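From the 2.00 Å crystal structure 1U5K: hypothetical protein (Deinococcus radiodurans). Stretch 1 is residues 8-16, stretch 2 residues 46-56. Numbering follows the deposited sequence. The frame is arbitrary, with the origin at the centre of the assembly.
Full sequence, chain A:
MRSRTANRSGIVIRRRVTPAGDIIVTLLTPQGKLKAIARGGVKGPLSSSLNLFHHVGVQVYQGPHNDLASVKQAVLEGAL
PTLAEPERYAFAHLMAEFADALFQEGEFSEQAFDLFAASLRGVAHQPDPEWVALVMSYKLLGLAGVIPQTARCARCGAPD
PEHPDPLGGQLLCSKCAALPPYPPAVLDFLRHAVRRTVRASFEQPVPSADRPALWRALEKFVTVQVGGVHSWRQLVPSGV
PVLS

Stretch 1 (8-16) RSGIVIRRR
Stretch 2 46-56: LSSSLNLFHHV

The guanidinium of Arg15, past the last backbone bond at Val12, reaches across and donates three hydrogen bonds to the loop preceding the neighbouring strand. The CA-to-CB bond of Arg15 points toward that loop, and the side chain is t at chi1, chi2 and chi3, with chi4 at 108°. Arg15 NH1 donates to Ser47 O at 2.8 Å and to Leu50 O at 3.2 Å, while Arg15 NH2 meets Ser47 OG at 3.2 Å. Both carbonyls lie near the guanidinium plane, where its N-H bonds point; Asn51 OD1 lies over one face, 3.5 Å from Arg15 CD.

The example illustrates how an antiparallel ladder can end at a turn, and a side chain farther along one strand can hold the chain that leads into it. Residues 8-16 lie in one strand, extended except at Ile13 (-109/-15), running antiparallel to the strand beginning at His55. Gly10 and Val56 make the hydrogen-bonded pair (CA-CA 5.5 Å), with Gly10 N to Val56 O at 2.9 Å and Val56 N to Gly10 O at 2.7 Å. Ile11 and His55 form the non-hydrogen-bonded pair, their CA atoms 4.3 Å apart, and point to the same face. Val12 N then donates to His54 O at 3.0 Å, and Phe53 N to Val12 O at 2.8 Å. A type II turn, Asn51 to His54, has Leu52 at -52/135 and Phe53 at 80/-1; His54 N closes it on Asn51 O at 3.1 Å.

Val12 (chi1 t) points toward the second stretch, its CB 3.3 Å from Asn51 O, and makes apolar contacts: its CG1 lies 4.3 Å from Leu52 CD2 and its CG2 4.2 Å from Val56 CG2. Leu52 (m, t) brings CD2 to 3.0 Å from Ile13 O, a tight approach. Near the other end, His55 (chi1 t, chi2 141°) donates from NE2 to Ser9 OG at 3.0 Å, with the Ser9 hydroxyl, chi1 t, at the ring edge, where the N-H lies.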

# COMPACT_ATOMS: atom_id res chain seq x y z
N ARG A 8 18.20 -9.50 21.46
CA ARG A 8 17.54 -10.03 20.27
C ARG A 8 18.41 -9.77 19.06
O ARG A 8 19.28 -8.89 19.08
CB ARG A 8 16.16 -9.39 20.13
CG ARG A 8 15.17 -9.90 21.15
CD ARG A 8 14.54 -11.21 20.69
NE ARG A 8 13.15 -10.97 21.03
CZ ARG A 8 12.09 -11.06 20.26
NH1 ARG A 8 12.07 -11.54 19.02
NH2 ARG A 8 10.98 -10.67 20.86
N SER A 9 18.17 -10.51 17.99
CA SER A 9 18.99 -10.42 16.78
C SER A 9 18.13 -10.74 15.56
O SER A 9 17.43 -11.74 15.50
CB SER A 9 20.17 -11.40 16.88
OG SER A 9 21.07 -11.21 15.80
N GLY A 10 18.13 -9.84 14.58
CA GLY A 10 17.39 -10.10 13.37
C GLY A 10 17.57 -8.99 12.37
O GLY A 10 18.42 -8.12 12.52
N ILE A 11 16.69 -9.02 11.37
CA ILE A 11 16.78 -8.20 10.18
C ILE A 11 15.69 -7.14 10.19
O ILE A 11 14.51 -7.45 10.32
CB ILE A 11 16.63 -9.12 8.96
CG1 ILE A 11 17.83 -10.07 8.91
CG2 ILE A 11 16.67 -8.25 7.72
CD1 ILE A 11 17.72 -11.17 7.92
N VAL A 12 16.12 -5.91 9.94
CA VAL A 12 15.25 -4.75 9.89
C VAL A 12 14.47 -4.84 8.60
O VAL A 12 15.06 -4.89 7.53
CB VAL A 12 16.05 -3.43 9.88
CG1 VAL A 12 15.15 -2.23 9.80
CG2 VAL A 12 16.91 -3.34 11.09
N ILE A 13 13.15 -4.89 8.70
CA ILE A 13 12.27 -4.94 7.54
C ILE A 13 11.46 -3.66 7.29
O ILE A 13 10.91 -3.48 6.20
CB ILE A 13 11.37 -6.18 7.56
CG1 ILE A 13 10.41 -6.20 8.75
CG2 ILE A 13 12.24 -7.41 7.47
CD1 ILE A 13 9.15 -7.01 8.54
N ARG A 14 11.41 -2.77 8.28
CA ARG A 14 10.74 -1.49 8.15
C ARG A 14 11.36 -0.51 9.14
O ARG A 14 11.65 -0.88 10.27
CB ARG A 14 9.23 -1.59 8.39
CG ARG A 14 8.44 -0.50 7.68
CD ARG A 14 6.91 -0.64 7.72
NE ARG A 14 6.43 -1.88 7.11
CZ ARG A 14 6.04 -2.95 7.78
NH1 ARG A 14 5.98 -2.96 9.11
NH2 ARG A 14 5.64 -4.03 7.12
N ARG A 15 11.51 0.74 8.69
CA ARG A 15 12.06 1.85 9.47
C ARG A 15 11.13 3.04 9.28
O ARG A 15 10.82 3.40 8.15
CB ARG A 15 13.47 2.15 9.00
CG ARG A 15 14.05 3.48 9.43
CD ARG A 15 15.43 3.75 8.84
NE ARG A 15 15.88 5.10 9.20
CZ ARG A 15 16.84 5.35 10.08
NH1 ARG A 15 17.46 4.37 10.70
NH2 ARG A 15 17.20 6.60 10.34
N ARG A 16 10.60 3.56 10.39
CA ARG A 16 9.84 4.80 10.43
C ARG A 16 10.61 5.84 11.24
O ARG A 16 10.99 5.60 12.39
CB ARG A 16 8.46 4.56 11.05
CG ARG A 16 7.62 5.81 11.27
CD ARG A 16 7.18 6.49 9.97
NE ARG A 16 6.14 5.68 9.34
CZ ARG A 16 4.86 5.70 9.67
NH1 ARG A 16 4.41 6.54 10.59
NH2 ARG A 16 4.01 4.90 9.05
N LEU A 46 22.77 5.20 16.86
CA LEU A 46 22.03 4.02 16.41
C LEU A 46 21.38 4.14 15.04
O LEU A 46 20.87 3.15 14.51
CB LEU A 46 20.93 3.67 17.42
CG LEU A 46 21.29 3.79 18.91
CD1 LEU A 46 20.08 3.45 19.78
CD2 LEU A 46 22.49 2.92 19.27
N SER A 47 21.40 5.34 14.46
CA SER A 47 20.64 5.66 13.26
C SER A 47 21.03 4.83 12.05
O SER A 47 20.17 4.28 11.35
CB SER A 47 20.82 7.14 12.91
OG SER A 47 19.89 7.51 11.91
N SER A 48 22.33 4.70 11.81
CA SER A 48 22.81 4.03 10.61
C SER A 48 22.65 2.51 10.68
O SER A 48 22.35 1.88 9.66
CB SER A 48 24.27 4.38 10.35
OG SER A 48 25.05 3.89 11.42
N SER A 49 22.86 1.94 11.86
CA SER A 49 22.68 0.50 12.04
C SER A 49 21.23 0.04 11.80
O SER A 49 21.03 -1.00 11.18
CB SER A 49 23.18 -0.00 13.40
OG SER A 49 22.37 0.46 14.46
N LEU A 50 20.23 0.81 12.21
CA LEU A 50 18.85 0.34 12.08
C LEU A 50 18.26 0.62 10.70
O LEU A 50 17.19 1.22 10.58
CB LEU A 50 18.01 0.95 13.21
CG LEU A 50 18.28 0.48 14.64
CD1 LEU A 50 17.39 1.27 15.58
CD2 LEU A 50 18.06 -1.00 14.86
N ASN A 51 18.95 0.25 9.63
CA ASN A 51 18.41 0.49 8.30
C ASN A 51 17.95 -0.80 7.64
O ASN A 51 18.35 -1.88 8.05
CB ASN A 51 19.41 1.22 7.40
CG ASN A 51 19.38 2.72 7.62
OD1 ASN A 51 18.48 3.43 7.13
ND2 ASN A 51 20.36 3.20 8.38
N LEU A 52 17.10 -0.65 6.63
CA LEU A 52 16.48 -1.80 6.00
C LEU A 52 17.52 -2.82 5.59
O LEU A 52 18.57 -2.47 5.04
CB LEU A 52 15.68 -1.44 4.74
CG LEU A 52 14.23 -1.04 4.93
CD1 LEU A 52 13.54 -0.89 3.58
CD2 LEU A 52 13.53 -2.04 5.78
N PHE A 53 17.19 -4.07 5.91
CA PHE A 53 17.92 -5.23 5.45
C PHE A 53 19.19 -5.50 6.26
O PHE A 53 19.85 -6.51 6.05
CB PHE A 53 18.18 -5.20 3.94
CG PHE A 53 16.99 -4.75 3.12
CD1 PHE A 53 17.13 -3.78 2.14
CD2 PHE A 53 15.71 -5.21 3.39
CE1 PHE A 53 16.04 -3.33 1.39
CE2 PHE A 53 14.63 -4.76 2.66
CZ PHE A 53 14.77 -3.82 1.66
N HIS A 54 19.50 -4.67 7.25
CA HIS A 54 20.62 -4.96 8.13
C HIS A 54 20.25 -6.05 9.13
O HIS A 54 19.12 -6.07 9.63
CB HIS A 54 21.01 -3.70 8.89
CG HIS A 54 21.77 -2.70 8.09
ND1 HIS A 54 22.20 -1.50 8.63
CD2 HIS A 54 22.23 -2.72 6.81
CE1 HIS A 54 22.87 -0.82 7.71
NE2 HIS A 54 22.93 -1.55 6.61
N HIS A 55 21.18 -6.97 9.39
CA HIS A 55 21.05 -7.93 10.48
C HIS A 55 21.68 -7.23 11.68
O HIS A 55 22.87 -6.93 11.65
CB HIS A 55 21.75 -9.26 10.16
CG HIS A 55 21.44 -10.38 11.11
ND1 HIS A 55 21.26 -11.68 10.69
CD2 HIS A 55 21.25 -10.39 12.45
CE1 HIS A 55 20.99 -12.45 11.73
NE2 HIS A 55 20.95 -11.69 12.81
N VAL A 56 20.87 -6.93 12.69
CA VAL A 56 21.33 -6.24 13.89
C VAL A 56 21.13 -7.06 15.15
O VAL A 56 20.23 -7.89 15.23
CB VAL A 56 20.65 -4.87 14.05
CG1 VAL A 56 20.96 -4.01 12.84
CG2 VAL A 56 19.15 -5.02 14.28
O HOH W 1 19.65 -13.95 14.45